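Local coordinates for protein 2-hydroxyisobutanoyl-CoA mutase large subunit (Aquincola tertiaricarbonis, PDB 4R3U) that provides the substrate-binding large subunit of a cobalamin-dependent mutase that interconverts 2-hydroxyisobutyryl-CoA and (S)-3-hydroxybutyryl-CoA, at residues K245-E259 and A293-D305. Sequence-based numbering, arbitrary orientation.
Sequences KRYNPINISGYHISE and APRLAFFFVSQGD. With 3HC (3-hydroxybutanoyl-coenzyme A), chain E.
Over one face of the Phe299 ring sits Tyr255 CB, 3.5 Å from the ring centroid in a CH-pi contact, while Ser253 OG and C2 of the bound 3-hydroxybutanoyl-CoA lie at its edge. The Tyr255 ring runs nearly parallel to it, planes 10° apart but displaced, with centroids 4.9 Å from each other, and carries Glu259 CG on one face. This is the substrate channel of the TIM barrel, where the parallel strands 252-253 and 298-302 and the residues flanking them border the acyl-CoA. Ile252 N bonds to Ala297 O and Phe299 N to Ile252 O, and Gly254 N then meets Phe299 O almost head-on at 2.7 Å. Phe299 swings to the ligand side alongside Ser253, its chi1 of 168° setting CG opposite the backbone N; Ile252 and Phe298 lie side by side on the other face, where Ile252 packs on helix 264-283. At the far end, Arg246 O lies over one face of the Arg295 guanidinium. Arg295 NH1 donates to oxygen O9A of the CoA 3'-phosphate, and Arg246 NE and NH2 both bond its O7A. Arg295 NH2 donates to Asn248 OD1, also held by Arg339, and to a water shared with Asn248 ND2 and the ligand. Replacing Arg295 by an alanine would probably leave this phosphate without its second guanidinium and deprive Asn248 OD1 of one donor. At the acyl end, His256 NE2 donates in its ring plane to the thioester oxygen O1, 2.9 Å away.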
loop_
_atom_site.group_PDB
_atom_site.type_symbol
_atom_site.label_atom_id
_atom_site.label_comp_id
_atom_site.label_asym_id
_atom_site.label_seq_id
_atom_site.Cartn_x
_atom_site.Cartn_y
_atom_site.Cartn_z
ATOM N N LYS A 245 -30.738 -10.955 18.924
ATOM C CA LYS A 245 -29.807 -10.194 19.755
ATOM C C LYS A 245 -28.439 -9.856 19.144
ATOM O O LYS A 245 -27.953 -8.738 19.349
ATOM C CB LYS A 245 -29.645 -10.840 21.147
ATOM C CG LYS A 245 -30.865 -10.638 22.053
ATOM C CD LYS A 245 -30.533 -10.881 23.541
ATOM C CE LYS A 245 -30.802 -12.301 24.011
ATOM N NZ LYS A 245 -31.005 -12.381 25.483
ATOM N N ARG A 246 -27.811 -10.811 18.426
ATOM C CA ARG A 246 -26.481 -10.607 17.843
ATOM C C ARG A 246 -26.487 -10.236 16.343
ATOM O O ARG A 246 -25.420 -10.065 15.736
ATOM C CB ARG A 246 -25.583 -11.817 18.120
ATOM C CG ARG A 246 -25.025 -11.816 19.510
ATOM C CD ARG A 246 -24.007 -12.904 19.708
ATOM N NE ARG A 246 -22.713 -12.526 19.159
ATOM C CZ ARG A 246 -21.988 -13.300 18.361
ATOM N NH1 ARG A 246 -22.417 -14.516 18.037
ATOM N NH2 ARG A 246 -20.830 -12.865 17.875
ATOM N N TYR A 247 -27.692 -10.088 15.756
ATOM C CA TYR A 247 -27.886 -9.756 14.341
ATOM C C TYR A 247 -27.962 -8.245 14.042
ATOM O O TYR A 247 -28.571 -7.487 14.805
ATOM C CB TYR A 247 -29.118 -10.483 13.773
ATOM C CG TYR A 247 -29.033 -10.726 12.289
ATOM C CD1 TYR A 247 -28.412 -11.862 11.785
ATOM C CD2 TYR A 247 -29.568 -9.816 11.378
ATOM C CE1 TYR A 247 -28.337 -12.099 10.414
ATOM C CE2 TYR A 247 -29.488 -10.036 10.003
ATOM C CZ TYR A 247 -28.869 -11.177 9.525
ATOM O OH TYR A 247 -28.791 -11.397 8.172
ATOM N N ASN A 248 -27.357 -7.841 12.904
ATOM C CA ASN A 248 -27.341 -6.474 12.388
ATOM C C ASN A 248 -28.396 -6.376 11.275
ATOM O O ASN A 248 -28.161 -6.888 10.183
ATOM C CB ASN A 248 -25.945 -6.116 11.893
ATOM C CG ASN A 248 -24.899 -6.275 12.957
ATOM O OD1 ASN A 248 -24.912 -5.566 13.952
ATOM N ND2 ASN A 248 -23.994 -7.229 12.788
ATOM N N PRO A 249 -29.605 -5.813 11.564
ATOM C CA PRO A 249 -30.676 -5.815 10.548
ATOM C C PRO A 249 -30.472 -4.925 9.314
ATOM O O PRO A 249 -31.261 -5.027 8.377
ATOM C CB PRO A 249 -31.921 -5.383 11.348
ATOM C CG PRO A 249 -31.384 -4.562 12.439
ATOM C CD PRO A 249 -30.072 -5.191 12.829
ATOM N N ILE A 250 -29.484 -4.039 9.326
ATOM C CA ILE A 250 -29.243 -3.086 8.244
ATOM C C ILE A 250 -27.807 -2.608 8.298
ATOM O O ILE A 250 -27.168 -2.609 9.343
ATOM C CB ILE A 250 -30.227 -1.877 8.402
ATOM C CG1 ILE A 250 -30.231 -0.950 7.157
ATOM C CG2 ILE A 250 -29.980 -1.086 9.740
ATOM C CD1 ILE A 250 -31.330 0.149 7.142
ATOM N N ASN A 251 -27.336 -2.162 7.165
ATOM C CA ASN A 251 -26.111 -1.467 6.914
ATOM C C ASN A 251 -26.608 -0.285 6.119
ATOM O O ASN A 251 -26.950 -0.447 4.927
ATOM C CB ASN A 251 -25.142 -2.300 6.064
ATOM C CG ASN A 251 -24.086 -3.018 6.850
ATOM O OD1 ASN A 251 -24.092 -3.116 8.081
ATOM N ND2 ASN A 251 -23.170 -3.569 6.145
ATOM N N ILE A 252 -26.780 0.878 6.816
ATOM C CA ILE A 252 -27.161 2.159 6.209
ATOM C C ILE A 252 -25.902 2.529 5.414
ATOM O O ILE A 252 -24.834 2.710 5.996
ATOM C CB ILE A 252 -27.594 3.210 7.265
ATOM C CG1 ILE A 252 -28.692 2.638 8.182
ATOM C CG2 ILE A 252 -28.070 4.500 6.591
ATOM C CD1 ILE A 252 -28.797 3.234 9.587
ATOM N N SER A 253 -26.011 2.508 4.088
ATOM C CA SER A 253 -24.868 2.585 3.180
ATOM C C SER A 253 -24.529 3.881 2.455
ATOM O O SER A 253 -25.387 4.540 1.881
ATOM C CB SER A 253 -24.892 1.420 2.190
ATOM O OG SER A 253 -25.381 0.215 2.757
ATOM N N GLY A 254 -23.240 4.169 2.417
ATOM C CA GLY A 254 -22.689 5.312 1.697
ATOM C C GLY A 254 -21.876 4.867 0.494
ATOM O O GLY A 254 -21.777 5.607 -0.493
ATOM N N TYR A 255 -21.338 3.619 0.565
ATOM C CA TYR A 255 -20.544 3.013 -0.490
ATOM C C TYR A 255 -21.100 3.250 -1.917
ATOM O O TYR A 255 -20.386 3.736 -2.804
ATOM C CB TYR A 255 -20.332 1.500 -0.222
ATOM C CG TYR A 255 -19.426 0.841 -1.252
ATOM C CD1 TYR A 255 -18.037 0.901 -1.132
ATOM C CD2 TYR A 255 -19.956 0.226 -2.386
ATOM C CE1 TYR A 255 -17.198 0.388 -2.121
ATOM C CE2 TYR A 255 -19.127 -0.303 -3.378
ATOM C CZ TYR A 255 -17.747 -0.218 -3.244
ATOM O OH TYR A 255 -16.919 -0.745 -4.216
ATOM N N HIS A 256 -22.367 2.874 -2.121
ATOM C CA HIS A 256 -23.069 2.940 -3.394
ATOM C C HIS A 256 -23.287 4.358 -3.841
ATOM O O HIS A 256 -23.277 4.607 -5.045
ATOM C CB HIS A 256 -24.383 2.166 -3.304
ATOM C CG HIS A 256 -24.248 0.875 -2.555
ATOM N ND1 HIS A 256 -24.379 0.827 -1.165
ATOM C CD2 HIS A 256 -23.963 -0.365 -3.011
ATOM C CE1 HIS A 256 -24.192 -0.441 -0.838
ATOM N NE2 HIS A 256 -23.946 -1.196 -1.912
ATOM N N ILE A 257 -23.513 5.295 -2.874
ATOM C CA ILE A 257 -23.683 6.723 -3.144
ATOM C C ILE A 257 -22.349 7.218 -3.728
ATOM O O ILE A 257 -22.349 7.853 -4.790
ATOM C CB ILE A 257 -24.167 7.514 -1.871
ATOM C CG1 ILE A 257 -25.625 7.122 -1.474
ATOM C CG2 ILE A 257 -24.045 9.054 -2.045
ATOM C CD1 ILE A 257 -25.963 7.292 0.012
ATOM N N SER A 258 -21.210 6.862 -3.078
ATOM C CA SER A 258 -19.877 7.230 -3.581
ATOM C C SER A 258 -19.626 6.637 -4.978
ATOM O O SER A 258 -19.259 7.357 -5.913
ATOM C CB SER A 258 -18.790 6.757 -2.623
ATOM O OG SER A 258 -17.528 7.229 -3.059
ATOM N N GLU A 259 -19.813 5.316 -5.097
ATOM C CA GLU A 259 -19.596 4.561 -6.332
ATOM C C GLU A 259 -20.508 4.980 -7.506
ATOM O O GLU A 259 -20.120 4.802 -8.674
ATOM C CB GLU A 259 -19.620 3.062 -6.052
ATOM C CG GLU A 259 -18.434 2.615 -5.220
ATOM C CD GLU A 259 -17.154 2.386 -5.993
ATOM O OE1 GLU A 259 -16.126 3.004 -5.636
ATOM O OE2 GLU A 259 -17.187 1.616 -6.979
ATOM N N ALA A 293 -31.131 1.137 18.208
ATOM C CA ALA A 293 -29.945 1.917 17.827
ATOM C C ALA A 293 -28.601 1.218 18.082
ATOM O O ALA A 293 -27.738 1.275 17.181
ATOM C CB ALA A 293 -29.968 3.290 18.443
ATOM N N PRO A 294 -28.410 0.472 19.213
ATOM C CA PRO A 294 -27.123 -0.233 19.411
ATOM C C PRO A 294 -26.751 -1.219 18.294
ATOM O O PRO A 294 -25.565 -1.401 18.015
ATOM C CB PRO A 294 -27.331 -0.971 20.737
ATOM C CG PRO A 294 -28.371 -0.212 21.444
ATOM C CD PRO A 294 -29.292 0.281 20.383
ATOM N N ARG A 295 -27.778 -1.818 17.644
ATOM C CA ARG A 295 -27.667 -2.805 16.569
ATOM C C ARG A 295 -27.686 -2.254 15.132
ATOM O O ARG A 295 -27.456 -3.011 14.176
ATOM C CB ARG A 295 -28.682 -3.936 16.754
ATOM C CG ARG A 295 -28.207 -5.031 17.713
ATOM C CD ARG A 295 -27.147 -5.902 17.061
ATOM N NE ARG A 295 -26.336 -6.567 18.068
ATOM C CZ ARG A 295 -25.132 -7.074 17.855
ATOM N NH1 ARG A 295 -24.474 -7.659 18.838
ATOM N NH2 ARG A 295 -24.582 -7.009 16.653
ATOM N N LEU A 296 -27.906 -0.929 14.975
ATOM C CA LEU A 296 -27.833 -0.295 13.661
ATOM C C LEU A 296 -26.362 -0.320 13.259
ATOM O O LEU A 296 -25.476 -0.307 14.124
ATOM C CB LEU A 296 -28.324 1.171 13.709
ATOM C CG LEU A 296 -29.807 1.434 13.973
ATOM C CD1 LEU A 296 -30.043 2.906 14.259
ATOM C CD2 LEU A 296 -30.667 0.973 12.803
ATOM N N ALA A 297 -26.097 -0.365 11.959
ATOM C CA ALA A 297 -24.742 -0.401 11.407
ATOM C C ALA A 297 -24.739 0.291 10.053
ATOM O O ALA A 297 -25.805 0.550 9.467
ATOM C CB ALA A 297 -24.244 -1.843 11.291
ATOM N N PHE A 298 -23.540 0.616 9.576
ATOM C CA PHE A 298 -23.300 1.359 8.331
ATOM C C PHE A 298 -22.316 0.658 7.403
ATOM O O PHE A 298 -21.651 -0.309 7.790
ATOM C CB PHE A 298 -22.785 2.768 8.679
ATOM C CG PHE A 298 -23.775 3.587 9.458
ATOM C CD1 PHE A 298 -23.900 3.434 10.839
ATOM C CD2 PHE A 298 -24.617 4.480 8.814
ATOM C CE1 PHE A 298 -24.862 4.150 11.551
ATOM C CE2 PHE A 298 -25.565 5.218 9.538
ATOM C CZ PHE A 298 -25.684 5.038 10.894
ATOM N N PHE A 299 -22.240 1.150 6.170
ATOM C CA PHE A 299 -21.325 0.638 5.155
ATOM C C PHE A 299 -20.796 1.815 4.345
ATOM O O PHE A 299 -21.556 2.532 3.690
ATOM C CB PHE A 299 -22.026 -0.436 4.280
ATOM C CG PHE A 299 -21.333 -0.887 3.008
ATOM C CD1 PHE A 299 -19.950 -1.047 2.961
ATOM C CD2 PHE A 299 -22.070 -1.225 1.885
ATOM C CE1 PHE A 299 -19.319 -1.487 1.804
ATOM C CE2 PHE A 299 -21.436 -1.688 0.722
ATOM C CZ PHE A 299 -20.065 -1.841 0.697
ATOM N N PHE A 300 -19.484 2.033 4.419
ATOM C CA PHE A 300 -18.818 3.134 3.702
ATOM C C PHE A 300 -17.680 2.657 2.798
ATOM O O PHE A 300 -17.137 1.577 2.991
ATOM C CB PHE A 300 -18.321 4.205 4.698
ATOM C CG PHE A 300 -19.454 4.855 5.458
ATOM C CD1 PHE A 300 -20.370 5.686 4.804
ATOM C CD2 PHE A 300 -19.638 4.604 6.819
ATOM C CE1 PHE A 300 -21.435 6.259 5.501
ATOM C CE2 PHE A 300 -20.694 5.190 7.514
ATOM C CZ PHE A 300 -21.596 6.001 6.852
ATOM N N VAL A 301 -17.326 3.471 1.823
ATOM C CA VAL A 301 -16.193 3.211 0.939
ATOM C C VAL A 301 -14.927 3.780 1.624
ATOM O O VAL A 301 -15.023 4.672 2.486
ATOM C CB VAL A 301 -16.407 3.884 -0.479
ATOM C CG1 VAL A 301 -16.342 5.411 -0.401
ATOM C CG2 VAL A 301 -15.425 3.362 -1.508
ATOM N N SER A 302 -13.761 3.299 1.197
ATOM C CA SER A 302 -12.476 3.872 1.542
ATOM C C SER A 302 -11.950 4.284 0.184
ATOM O O SER A 302 -11.518 3.440 -0.620
ATOM C CB SER A 302 -11.550 2.861 2.194
ATOM O OG SER A 302 -10.329 3.528 2.464
ATOM N N GLN A 303 -12.126 5.576 -0.130
ATOM C CA GLN A 303 -11.724 6.163 -1.400
ATOM C C GLN A 303 -10.252 6.505 -1.416
ATOM O O GLN A 303 -9.521 6.219 -0.435
ATOM C CB GLN A 303 -12.609 7.360 -1.803
ATOM C CG GLN A 303 -13.596 7.058 -2.920
ATOM C CD GLN A 303 -13.051 7.227 -4.340
ATOM O OE1 GLN A 303 -11.980 7.813 -4.611
ATOM N NE2 GLN A 303 -13.816 6.735 -5.293
ATOM N N GLY A 304 -9.837 7.080 -2.570
ATOM C CA GLY A 304 -8.468 7.395 -2.908
ATOM C C GLY A 304 -7.802 8.476 -2.130
ATOM O O GLY A 304 -6.580 8.455 -2.083
ATOM N N ASP A 305 -8.542 9.480 -1.589
ATOM C CA ASP A 305 -7.841 10.545 -0.848
ATOM C C ASP A 305 -7.576 10.032 0.552
ATOM O O ASP A 305 -8.474 10.015 1.417
ATOM C CB ASP A 305 -8.578 11.894 -0.846
ATOM C CG ASP A 305 -7.693 13.093 -0.509
ATOM O OD1 ASP A 305 -7.039 13.077 0.578
ATOM O OD2 ASP A 305 -7.682 14.070 -1.306
HETATM N N1A 3HC E . -13.201 -5.721 22.187
HETATM C C2A 3HC E . -14.277 -6.602 22.697
HETATM N N3A 3HC E . -15.208 -7.011 21.638
HETATM C C4A 3HC E . -15.047 -6.608 20.355
HETATM C C5A 3HC E . -14.034 -5.796 19.982
HETATM C C6A 3HC E . -13.145 -5.349 20.896
HETATM N N6A 3HC E . -12.170 -4.548 20.469
HETATM N N7A 3HC E . -14.149 -5.599 18.665
HETATM C C8A 3HC E . -15.205 -6.281 18.231
HETATM N N9A 3HC E . -15.776 -6.876 19.274
HETATM C C1B 3HC E . -16.986 -7.753 19.314
HETATM C C2B 3HC E . -18.252 -7.016 18.932
HETATM O O2B 3HC E . -18.850 -6.368 20.060
HETATM C C3B 3HC E . -19.122 -8.138 18.391
HETATM O O3B 3HC E . -19.757 -8.865 19.472
HETATM P P3B 3HC E . -21.312 -9.301 19.455
HETATM O O7A 3HC E . -21.400 -10.182 18.272
HETATM O O8A 3HC E . -21.444 -9.998 20.757
HETATM O O9A 3HC E . -22.008 -7.997 19.356
HETATM C C4B 3HC E . -18.119 -9.071 17.720
HETATM O O4B 3HC E . -16.824 -8.811 18.342
HETATM C C5B 3HC E . -18.084 -8.845 16.198
HETATM O O5B 3HC E . -17.424 -7.595 15.897
HETATM P P1A 3HC E . -18.156 -6.339 15.163
HETATM O O1A 3HC E . -19.627 -6.354 15.387
HETATM O O2A 3HC E . -17.411 -5.114 15.500
HETATM O O3A 3HC E . -17.746 -6.742 13.624
HETATM P P2A 3HC E . -18.658 -7.524 12.529
HETATM O O4A 3HC E . -17.843 -7.705 11.319
HETATM O O5A 3HC E . -19.325 -8.708 13.124
HETATM O O6A 3HC E . -19.778 -6.440 12.264
HETATM C CBP 3HC E . -20.948 -4.646 11.130
HETATM C CCP 3HC E . -19.574 -5.197 11.568
HETATM C CDP 3HC E . -21.694 -4.259 12.414
HETATM C CEP 3HC E . -20.745 -3.371 10.304
HETATM C CAP 3HC E . -21.767 -5.721 10.340
HETATM O OAP 3HC E . -23.115 -5.319 10.012
HETATM C C9P 3HC E . -21.050 -6.397 9.137
HETATM O O9P 3HC E . -20.346 -7.397 9.293
HETATM N N8P 3HC E . -21.322 -5.890 7.924
HETATM C C7P 3HC E . -20.760 -6.488 6.707
HETATM C C6P 3HC E . -21.421 -5.892 5.473
HETATM C C5P 3HC E . -20.796 -6.408 4.172
HETATM O O5P 3HC E . -19.801 -7.138 4.155
HETATM N N4P 3HC E . -21.443 -5.988 3.080
HETATM C C3P 3HC E . -21.011 -6.339 1.735
HETATM C C2P 3HC E . -21.531 -5.282 0.799
HETATM S S1P 3HC E . -20.971 -5.559 -0.909
HETATM C C1 3HC E . -21.827 -4.163 -1.657
HETATM O O1 3HC E . -22.977 -3.833 -1.371
HETATM C C2 3HC E . -21.012 -3.305 -2.641
HETATM C C3 3HC E . -20.888 -3.957 -4.020
HETATM O O3 3HC E . -20.293 -5.242 -3.882
HETATM C C4 3HC E . -22.255 -4.068 -4.712
HETATM O O HOH W 1 -22.170 -7.076 14.916
#